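Local coordinates for protein tRNA threonylcarbamoyladenosine dehydratase (Escherichia coli, PDB 4D79) that catalyses the ATP-dependent dehydration of threonylcarbamoyladenosine at position 37 of tRNAs to its cyclic form and can accept sulfur from a cysteine desulfurase in vitro, at residues C34-G39 with S123-A128; T58-D63 with D107-D112. One frame throughout, in Å; residues are numbered along the deposited sequence.

Contact 1. Residues C34-G39 with S123-A128; sequences CVVGIG and SYVIDA. With ATP (adenosine-5'-triphosphate), chain K.
Two parallel strands at the middle of a Rossmann-type sheet, 32-36 and 124-127, pair here and end together at the ATP. Their short axes run 4.8 Å apart at 18°, and C34, V35 and V36 stand beside V125, I126 and D127. The tight part is the backbone ladder. C34 N to Y124 O, I126 N to C34 O (2.8 Å) and V36 N to I126 O are all nearly straight. The last bond, A128 N to V36 O, bends to 146° as the strands give out. Side chains touch more loosely. On one face V36 CG2, beside its own backbone N, crosses obliquely to V125 CG1 at 4.2 Å; on the other, V35 and I126 both lean on L49 of helix 42-51. D127 OD2 is hydrogen-bonded to T151 OG1 and salt-bridged to K135 NZ. Past the ladder the chains part into the nucleotide pocket. The positive phi of G37 (93°) suits glycine, and G39 CA lies 3.4 Å from ATP O5', consistent with a GxGxxG-type loop. V36 CG1, anti to its backbone N, reaches the adenine at C2. A water bridges the two segments, accepting from G39 N at 2.8 Å and donating to A128 O.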
ATOM      1  N   CYS B  34      -9.021  -3.549 -16.056  1.00 19.65           N
ATOM      2  CA  CYS B  34      -8.050  -2.777 -16.807  1.00 17.32           C
ATOM      3  C   CYS B  34      -7.478  -1.710 -15.892  1.00 18.55           C
ATOM      4  O   CYS B  34      -8.236  -0.962 -15.267  1.00 20.51           O
ATOM      5  CB  CYS B  34      -8.729  -2.147 -18.031  1.00 20.70           C
ATOM      6  SG  CYS B  34      -7.621  -1.239 -19.098  1.00 23.12           S
ATOM      7  N   VAL B  35      -6.153  -1.646 -15.807  1.00 17.66           N
ATOM      8  CA  VAL B  35      -5.454  -0.568 -15.101  1.00 16.66           C
ATOM      9  C   VAL B  35      -4.784   0.296 -16.154  1.00 23.32           C
ATOM     10  O   VAL B  35      -3.983  -0.192 -16.963  1.00 22.62           O
ATOM     11  CB  VAL B  35      -4.438  -1.092 -14.079  1.00 18.24           C
ATOM     12  CG1 VAL B  35      -3.842   0.051 -13.320  1.00 20.44           C
ATOM     13  CG2 VAL B  35      -5.129  -2.071 -13.152  1.00 19.80           C
ATOM     14  N   VAL B  36      -5.152   1.565 -16.181  1.00 22.74           N
ATOM     15  CA  VAL B  36      -4.605   2.503 -17.155  1.00 21.91           C
ATOM     16  C   VAL B  36      -3.630   3.396 -16.406  1.00 21.68           C
ATOM     17  O   VAL B  36      -4.026   4.182 -15.535  1.00 20.83           O
ATOM     18  CB  VAL B  36      -5.676   3.342 -17.868  1.00 22.47           C
ATOM     19  CG1 VAL B  36      -5.031   4.135 -18.989  1.00 22.79           C
ATOM     20  CG2 VAL B  36      -6.789   2.499 -18.430  1.00 21.76           C
ATOM     21  N   GLY B  37      -2.365   3.299 -16.774  1.00 20.39           N
ATOM     22  CA  GLY B  37      -1.323   4.015 -16.060  1.00 25.51           C
ATOM     23  C   GLY B  37      -0.710   3.156 -14.964  1.00 21.60           C
ATOM     24  O   GLY B  37      -1.336   2.918 -13.935  1.00 21.77           O
ATOM     25  N   ILE B  38       0.518   2.695 -15.174  1.00 19.38           N
ATOM     26  CA  ILE B  38       1.183   1.764 -14.266  1.00 19.38           C
ATOM     27  C   ILE B  38       2.284   2.525 -13.512  1.00 22.22           C
ATOM     28  O   ILE B  38       3.451   2.105 -13.458  1.00 26.78           O
ATOM     29  CB  ILE B  38       1.712   0.549 -15.062  1.00 24.45           C
ATOM     30  CG1 ILE B  38       0.608  -0.032 -15.954  1.00 26.32           C
ATOM     31  CG2 ILE B  38       2.230  -0.545 -14.141  1.00 24.63           C
ATOM     32  CD1 ILE B  38      -0.657  -0.377 -15.204  1.00 25.51           C
ATOM     33  N   GLY B  39       1.902   3.610 -12.851  1.00 20.72           N
ATOM     34  CA  GLY B  39       2.874   4.430 -12.145  1.00 26.54           C
ATOM     35  C   GLY B  39       2.733   4.392 -10.635  1.00 22.41           C
ATOM     36  O   GLY B  39       2.548   3.325 -10.025  1.00 22.28           O
ATOM     37  N   SER B 123     -14.753  -5.765 -16.593  1.00 20.43           N
ATOM     38  CA  SER B 123     -15.527  -5.703 -15.355  1.00 22.77           C
ATOM     39  C   SER B 123     -15.357  -4.368 -14.635  1.00 21.58           C
ATOM     40  O   SER B 123     -16.269  -3.921 -13.936  1.00 22.28           O
ATOM     41  CB  SER B 123     -15.107  -6.815 -14.394  1.00 22.88           C
ATOM     42  OG  SER B 123     -14.984  -8.055 -15.050  1.00 24.91           O
ATOM     43  N   TYR B 124     -14.185  -3.753 -14.739  1.00 18.94           N
ATOM     44  CA  TYR B 124     -13.893  -2.498 -14.069  1.00 19.73           C
ATOM     45  C   TYR B 124     -12.687  -1.874 -14.749  1.00 17.72           C
ATOM     46  O   TYR B 124     -11.784  -2.579 -15.200  1.00 18.16           O
ATOM     47  CB  TYR B 124     -13.586  -2.684 -12.559  1.00 20.91           C
ATOM     48  CG  TYR B 124     -14.452  -1.797 -11.678  1.00 18.71           C
ATOM     49  CD1 TYR B 124     -14.116  -0.453 -11.437  1.00 19.48           C
ATOM     50  CD2 TYR B 124     -15.595  -2.290 -11.105  1.00 21.81           C
ATOM     51  CE1 TYR B 124     -14.931   0.346 -10.649  1.00 17.93           C
ATOM     52  CE2 TYR B 124     -16.410  -1.510 -10.340  1.00 25.54           C
ATOM     53  CZ  TYR B 124     -16.064  -0.198 -10.093  1.00 23.34           C
ATOM     54  OH  TYR B 124     -16.928   0.549  -9.349  1.00 23.77           O
ATOM     55  N   VAL B 125     -12.640  -0.548 -14.744  1.00 17.67           N
ATOM     56  CA  VAL B 125     -11.475   0.207 -15.197  1.00 16.63           C
ATOM     57  C   VAL B 125     -10.941   1.025 -14.022  1.00 19.15           C
ATOM     58  O   VAL B 125     -11.695   1.738 -13.360  1.00 19.87           O
ATOM     59  CB  VAL B 125     -11.814   1.116 -16.397  1.00 18.30           C
ATOM     60  CG1 VAL B 125     -10.588   1.930 -16.826  1.00 19.14           C
ATOM     61  CG2 VAL B 125     -12.321   0.255 -17.587  1.00 19.69           C
ATOM     62  N   ILE B 126      -9.648   0.921 -13.770  1.00 17.72           N
ATOM     63  CA  ILE B 126      -8.962   1.709 -12.753  1.00 20.29           C
ATOM     64  C   ILE B 126      -8.099   2.740 -13.481  1.00 23.67           C
ATOM     65  O   ILE B 126      -7.158   2.406 -14.221  1.00 18.64           O
ATOM     66  CB  ILE B 126      -8.137   0.833 -11.801  1.00 17.21           C
ATOM     67  CG1 ILE B 126      -9.061  -0.143 -11.056  1.00 22.66           C
ATOM     68  CG2 ILE B 126      -7.351   1.713 -10.818  1.00 18.96           C
ATOM     69  CD1 ILE B 126      -8.370  -1.057 -10.148  1.00 32.91           C
ATOM     70  N   ASP B 127      -8.474   3.985 -13.338  1.00 21.69           N
ATOM     71  CA  ASP B 127      -7.821   5.068 -14.047  1.00 29.10           C
ATOM     72  C   ASP B 127      -6.754   5.661 -13.142  1.00 27.17           C
ATOM     73  O   ASP B 127      -7.069   6.337 -12.155  1.00 25.99           O
ATOM     74  CB  ASP B 127      -8.815   6.127 -14.476  1.00 16.45           C
ATOM     75  CG  ASP B 127      -8.146   7.434 -14.759  1.00 64.37           C
ATOM     76  OD1 ASP B 127      -7.029   7.381 -15.296  1.00 32.66           O
ATOM     77  OD2 ASP B 127      -8.725   8.499 -14.480  1.00 38.78           O
ATOM     78  N   ALA B 128      -5.497   5.426 -13.502  1.00 23.27           N
ATOM     79  CA  ALA B 128      -4.342   5.906 -12.746  1.00 22.49           C
ATOM     80  C   ALA B 128      -3.447   6.752 -13.641  1.00 18.85           C
ATOM     81  O   ALA B 128      -2.214   6.736 -13.520  1.00 27.33           O
ATOM     82  CB  ALA B 128      -3.584   4.731 -12.139  1.00 21.57           C
TER
HETATM   83  PG  ATP K 401       7.589  10.787 -14.357  1.00186.17           P
HETATM   84  O1G ATP K 401       8.642  11.539 -13.581  1.00127.52           O
HETATM   85  O2G ATP K 401       8.128   9.688 -15.242  1.00127.16           O
HETATM   86  O3G ATP K 401       6.542  11.675 -14.987  1.00161.36           O
HETATM   87  PB  ATP K 401       5.477   9.102 -13.484  1.00208.07           P
HETATM   88  O1B ATP K 401       4.547   9.845 -14.417  1.00107.56           O
HETATM   89  O2B ATP K 401       5.864   7.654 -13.724  1.00 31.30           O
HETATM   90  O3B ATP K 401       6.796   9.987 -13.210  1.00177.42           O
HETATM   91  PA  ATP K 401       3.322   8.850 -11.686  1.00 47.52           P
HETATM   92  O1A ATP K 401       2.586  10.172 -11.882  1.00 45.68           O
HETATM   93  O2A ATP K 401       3.331   8.216 -10.321  1.00 81.42           O
HETATM   94  O3A ATP K 401       4.861   9.158 -12.006  1.00 62.59           O
HETATM   95  O5' ATP K 401       2.861   7.754 -12.795  1.00 55.31           O
HETATM   96  C5' ATP K 401       1.857   7.988 -13.803  1.00 33.10           C
HETATM   97  C4' ATP K 401       1.716   6.892 -14.868  1.00 37.07           C
HETATM   98  O4' ATP K 401       0.537   7.068 -15.717  1.00 60.95           O
HETATM   99  C3' ATP K 401       2.909   6.849 -15.815  1.00105.28           C
HETATM  100  O3' ATP K 401       3.519   5.548 -15.848  1.00 27.36           O
HETATM  101  C2' ATP K 401       2.319   7.191 -17.170  1.00120.68           C
HETATM  102  O2' ATP K 401       3.020   6.570 -18.238  1.00 49.92           O
HETATM  103  C1' ATP K 401       0.879   6.713 -17.083  1.00 46.23           C
HETATM  104  N9  ATP K 401       0.058   7.295 -18.191  1.00 45.47           N
HETATM  105  C8  ATP K 401       0.029   8.624 -18.470  1.00 95.27           C
HETATM  106  N7  ATP K 401      -0.771   8.912 -19.530  1.00 44.60           N
HETATM  107  C5  ATP K 401      -1.266   7.747 -19.957  1.00 89.57           C
HETATM  108  C6  ATP K 401      -2.192   7.375 -21.033  1.00 39.42           C
HETATM  109  N6  ATP K 401      -2.677   8.330 -21.829  1.00 75.21           N
HETATM  110  N1  ATP K 401      -2.505   6.090 -21.215  1.00 34.02           N
HETATM  111  C2  ATP K 401      -1.982   5.127 -20.422  1.00 77.27           C
HETATM  112  N3  ATP K 401      -1.125   5.395 -19.411  1.00 25.78           N
HETATM  113  C4  ATP K 401      -0.728   6.672 -19.107  1.00 98.98           C
HETATM  114  O   HOH W   1      -0.170   5.321 -12.108  1.00 18.33           O

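Contact 2. Residues T58-D63 with D107-D112; sequences TLIDMD and DFVTPD. With ATP (adenosine-5'-triphosphate), chain K.
An aspartate just past a strand and a loop close on the ATP from the ribose side and the adenine edge, as in a Rossmann-like nucleotide site. D61 follows strand 56-60 with CG anti to its backbone N (chi1 -154°), which carries the carboxylate to the sugar, and its turn about chi2 gives each hydroxyl its own oxygen: O2' of ATP donates to D61 OD1 at 2.6 Å and O3' of ATP to D61 OD2 at 2.7 Å. D61 OD1 also accepts from D63 N at 2.9 Å, from above the carboxylate plane, an Asx turn that steadies its rotation. The crowded first torsion of M62 (chi1 68°) puts CG over one face of the F108 ring, an extended chi2 carries SD obliquely beside it, a Met-aromatic contact, and the bend at chi3 turns only the terminal methyl. F108 CD1 approaches ATP C5 at 3.4 Å. The next residue reads the base with its backbone: V109 N donates to ATP N1 (2.9 Å, 164°), and V109 O accepts from ATP N6 at 3.2 Å. I60 CG2, anti to its backbone N, rests on D107 O. The 107-112 loop leads from strand 101-105 to helix 114-118, where Y117 holds D107 OD2; strand 56-60 lies between strands 101-105 and 32-36.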
ATOM      1  N   THR B  58      -5.646  -6.291 -17.619  1.00 18.68           N
ATOM      2  CA  THR B  58      -5.007  -5.553 -18.698  1.00 18.74           C
ATOM      3  C   THR B  58      -4.273  -4.335 -18.132  1.00 19.33           C
ATOM      4  O   THR B  58      -4.786  -3.624 -17.257  1.00 21.56           O
ATOM      5  CB  THR B  58      -6.036  -5.119 -19.753  1.00 21.62           C
ATOM      6  OG1 THR B  58      -6.617  -6.289 -20.362  1.00 24.03           O
ATOM      7  CG2 THR B  58      -5.389  -4.213 -20.834  1.00 25.19           C
ATOM      8  N   LEU B  59      -3.047  -4.120 -18.616  1.00 20.18           N
ATOM      9  CA  LEU B  59      -2.199  -3.015 -18.194  1.00 21.42           C
ATOM     10  C   LEU B  59      -1.938  -2.133 -19.402  1.00 24.81           C
ATOM     11  O   LEU B  59      -1.405  -2.609 -20.409  1.00 24.33           O
ATOM     12  CB  LEU B  59      -0.866  -3.516 -17.631  1.00 18.30           C
ATOM     13  CG  LEU B  59      -0.936  -4.555 -16.529  1.00 20.25           C
ATOM     14  CD1 LEU B  59       0.458  -4.994 -16.062  1.00 32.86           C
ATOM     15  CD2 LEU B  59      -1.756  -4.036 -15.370  1.00 22.01           C
ATOM     16  N   ILE B  60      -2.271  -0.851 -19.294  1.00 19.57           N
ATOM     17  CA  ILE B  60      -2.077   0.089 -20.405  1.00 21.80           C
ATOM     18  C   ILE B  60      -1.113   1.186 -19.966  1.00 22.56           C
ATOM     19  O   ILE B  60      -1.445   2.011 -19.111  1.00 21.96           O
ATOM     20  CB  ILE B  60      -3.395   0.694 -20.906  1.00 28.65           C
ATOM     21  CG1 ILE B  60      -4.407  -0.413 -21.154  1.00 26.43           C
ATOM     22  CG2 ILE B  60      -3.118   1.516 -22.197  1.00 25.59           C
ATOM     23  CD1 ILE B  60      -5.674   0.025 -21.892  1.00 28.10           C
ATOM     24  N   ASP B  61       0.052   1.224 -20.608  1.00 22.91           N
ATOM     25  CA  ASP B  61       1.085   2.234 -20.383  1.00 23.49           C
ATOM     26  C   ASP B  61       2.130   2.046 -21.477  1.00 22.72           C
ATOM     27  O   ASP B  61       2.405   0.918 -21.867  1.00 28.65           O
ATOM     28  CB  ASP B  61       1.728   2.070 -18.997  1.00 27.94           C
ATOM     29  CG  ASP B  61       2.321   3.358 -18.442  1.00 30.56           C
ATOM     30  OD1 ASP B  61       2.895   4.165 -19.205  1.00 34.43           O
ATOM     31  OD2 ASP B  61       2.209   3.558 -17.215  1.00 26.07           O
ATOM     32  N   MET B  62       2.753   3.138 -21.943  1.00 30.09           N
ATOM     33  CA  MET B  62       3.908   2.944 -22.824  1.00 27.79           C
ATOM     34  C   MET B  62       5.182   3.527 -22.240  1.00 21.02           C
ATOM     35  O   MET B  62       6.205   3.593 -22.943  1.00 27.62           O
ATOM     36  CB  MET B  62       3.646   3.477 -24.247  1.00 32.74           C
ATOM     37  CG  MET B  62       3.515   4.945 -24.439  1.00123.82           C
ATOM     38  SD  MET B  62       3.121   5.366 -26.162  1.00146.22           S
ATOM     39  CE  MET B  62       4.205   4.274 -27.074  1.00 36.65           C
ATOM     40  N   ASP B  63       5.188   3.897 -20.961  1.00 26.09           N
ATOM     41  CA  ASP B  63       6.391   4.499 -20.400  1.00 28.57           C
ATOM     42  C   ASP B  63       7.348   3.419 -19.903  1.00 31.96           C
ATOM     43  O   ASP B  63       6.977   2.254 -19.712  1.00 26.92           O
ATOM     44  CB  ASP B  63       6.038   5.464 -19.266  1.00 32.48           C
ATOM     45  CG  ASP B  63       7.165   6.439 -18.950  1.00 94.74           C
ATOM     46  OD1 ASP B  63       8.107   6.571 -19.767  1.00 72.33           O
ATOM     47  OD2 ASP B  63       7.108   7.077 -17.878  1.00121.35           O
ATOM     48  N   ASP B 107       0.868   1.375 -25.039  1.00 31.35           N
ATOM     49  CA  ASP B 107       0.297   2.552 -25.686  1.00 32.21           C
ATOM     50  C   ASP B 107      -0.246   3.472 -24.603  1.00 29.88           C
ATOM     51  O   ASP B 107      -0.356   3.086 -23.437  1.00 28.91           O
ATOM     52  CB  ASP B 107      -0.814   2.149 -26.668  1.00 31.24           C
ATOM     53  CG  ASP B 107      -1.079   3.195 -27.758  1.00 41.78           C
ATOM     54  OD1 ASP B 107      -0.436   4.264 -27.790  1.00 37.57           O
ATOM     55  OD2 ASP B 107      -1.953   2.932 -28.603  1.00 32.55           O
ATOM     56  N   PHE B 108      -0.580   4.691 -25.013  1.00 33.22           N
ATOM     57  CA  PHE B 108      -1.314   5.658 -24.213  1.00 32.89           C
ATOM     58  C   PHE B 108      -2.742   5.789 -24.746  1.00 29.19           C
ATOM     59  O   PHE B 108      -2.978   5.703 -25.947  1.00 35.17           O
ATOM     60  CB  PHE B 108      -0.659   7.049 -24.263  1.00 48.79           C
ATOM     61  CG  PHE B 108       0.699   7.134 -23.619  1.00 81.26           C
ATOM     62  CD1 PHE B 108       0.929   6.648 -22.333  1.00 58.12           C
ATOM     63  CD2 PHE B 108       1.747   7.743 -24.299  1.00 65.52           C
ATOM     64  CE1 PHE B 108       2.192   6.758 -21.751  1.00 44.85           C
ATOM     65  CE2 PHE B 108       3.003   7.858 -23.724  1.00 64.10           C
ATOM     66  CZ  PHE B 108       3.226   7.363 -22.453  1.00 49.89           C
ATOM     67  N   VAL B 109      -3.687   6.025 -23.839  1.00 32.38           N
ATOM     68  CA  VAL B 109      -5.068   6.242 -24.237  1.00 27.65           C
ATOM     69  C   VAL B 109      -5.210   7.628 -24.854  1.00 32.96           C
ATOM     70  O   VAL B 109      -4.599   8.598 -24.393  1.00 40.37           O
ATOM     71  CB  VAL B 109      -6.004   6.057 -23.033  1.00 32.09           C
ATOM     72  CG1 VAL B 109      -7.397   6.601 -23.316  1.00 40.09           C
ATOM     73  CG2 VAL B 109      -6.077   4.580 -22.665  1.00 41.87           C
ATOM     74  N   THR B 110      -5.961   7.708 -25.945  1.00 30.17           N
ATOM     75  CA  THR B 110      -6.269   8.986 -26.595  1.00 27.93           C
ATOM     76  C   THR B 110      -7.756   9.023 -26.927  1.00 34.36           C
ATOM     77  O   THR B 110      -8.418   7.977 -26.907  1.00 33.53           O
ATOM     78  CB  THR B 110      -5.449   9.184 -27.871  1.00 35.84           C
ATOM     79  OG1 THR B 110      -5.979   8.337 -28.891  1.00 34.79           O
ATOM     80  CG2 THR B 110      -3.981   8.887 -27.649  1.00 43.19           C
ATOM     81  N   PRO B 111      -8.331  10.184 -27.256  1.00 48.33           N
ATOM     82  CA  PRO B 111      -9.724  10.167 -27.738  1.00 37.88           C
ATOM     83  C   PRO B 111      -9.909   9.274 -28.955  1.00 41.07           C
ATOM     84  O   PRO B 111     -10.977   8.669 -29.125  1.00 41.56           O
ATOM     85  CB  PRO B 111     -10.009  11.643 -28.046  1.00 43.29           C
ATOM     86  CG  PRO B 111      -9.052  12.396 -27.176  1.00 44.81           C
ATOM     87  CD  PRO B 111      -7.811  11.554 -27.108  1.00 48.00           C
ATOM     88  N   ASP B 112      -8.856   9.109 -29.759  1.00 33.95           N
ATOM     89  CA  ASP B 112      -8.928   8.338 -30.988  1.00 41.95           C
ATOM     90  C   ASP B 112      -8.892   6.841 -30.756  1.00 45.66           C
ATOM     91  O   ASP B 112      -9.399   6.092 -31.601  1.00 42.39           O
ATOM     92  CB  ASP B 112      -7.752   8.693 -31.910  1.00 53.24           C
ATOM     93  CG  ASP B 112      -7.871  10.071 -32.526  1.00 87.97           C
ATOM     94  OD1 ASP B 112      -9.002  10.597 -32.625  1.00 64.49           O
ATOM     95  OD2 ASP B 112      -6.823  10.627 -32.920  1.00110.83           O
TER
HETATM   96  PG  ATP K 401       7.589  10.787 -14.357  1.00186.17           P
HETATM   97  O1G ATP K 401       8.642  11.539 -13.581  1.00127.52           O
HETATM   98  O2G ATP K 401       8.128   9.688 -15.242  1.00127.16           O
HETATM   99  O3G ATP K 401       6.542  11.675 -14.987  1.00161.36           O
HETATM  100  PB  ATP K 401       5.477   9.102 -13.484  1.00208.07           P
HETATM  101  O1B ATP K 401       4.547   9.845 -14.417  1.00107.56           O
HETATM  102  O2B ATP K 401       5.864   7.654 -13.724  1.00 31.30           O
HETATM  103  O3B ATP K 401       6.796   9.987 -13.210  1.00177.42           O
HETATM  104  PA  ATP K 401       3.322   8.850 -11.686  1.00 47.52           P
HETATM  105  O1A ATP K 401       2.586  10.172 -11.882  1.00 45.68           O
HETATM  106  O2A ATP K 401       3.331   8.216 -10.321  1.00 81.42           O
HETATM  107  O3A ATP K 401       4.861   9.158 -12.006  1.00 62.59           O
HETATM  108  O5' ATP K 401       2.861   7.754 -12.795  1.00 55.31           O
HETATM  109  C5' ATP K 401       1.857   7.988 -13.803  1.00 33.10           C
HETATM  110  C4' ATP K 401       1.716   6.892 -14.868  1.00 37.07           C
HETATM  111  O4' ATP K 401       0.537   7.068 -15.717  1.00 60.95           O
HETATM  112  C3' ATP K 401       2.909   6.849 -15.815  1.00105.28           C
HETATM  113  O3' ATP K 401       3.519   5.548 -15.848  1.00 27.36           O
HETATM  114  C2' ATP K 401       2.319   7.191 -17.170  1.00120.68           C
HETATM  115  O2' ATP K 401       3.020   6.570 -18.238  1.00 49.92           O
HETATM  116  C1' ATP K 401       0.879   6.713 -17.083  1.00 46.23           C
HETATM  117  N9  ATP K 401       0.058   7.295 -18.191  1.00 45.47           N
HETATM  118  C8  ATP K 401       0.029   8.624 -18.470  1.00 95.27           C
HETATM  119  N7  ATP K 401      -0.771   8.912 -19.530  1.00 44.60           N
HETATM  120  C5  ATP K 401      -1.266   7.747 -19.957  1.00 89.57           C
HETATM  121  C6  ATP K 401      -2.192   7.375 -21.033  1.00 39.42           C
HETATM  122  N6  ATP K 401      -2.677   8.330 -21.829  1.00 75.21           N
HETATM  123  N1  ATP K 401      -2.505   6.090 -21.215  1.00 34.02           N
HETATM  124  C2  ATP K 401      -1.982   5.127 -20.422  1.00 77.27           C
HETATM  125  N3  ATP K 401      -1.125   5.395 -19.411  1.00 25.78           N
HETATM  126  C4  ATP K 401      -0.728   6.672 -19.107  1.00 98.98           C

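Contact 2 is nested along the chain inside the loop closed by contact 1, and their centres lie about 10 Å apart. Neighbouring strands 32-36 and 56-60 join them: V35 N lies 2.8 Å from T58 O, a probable hydrogen bond, and C34 SG packs against I60 CD1 at 3.6 Å. Beyond the strand ends, I38 N approaches D61 OD2 at 2.8 Å, so the glycine-bearing loop of contact 1 probably fixes the ribose-binding carboxylate of contact 2. Both contacts reach ATP: 34-39 and 123-128 meet the sugar and adenine C2, while 58-63 and 107-112 grip the sugar hydroxyls and adenine N1 and N6. R72, Q73, K85 and G40 supply further hydrogen bonds to the nucleotide.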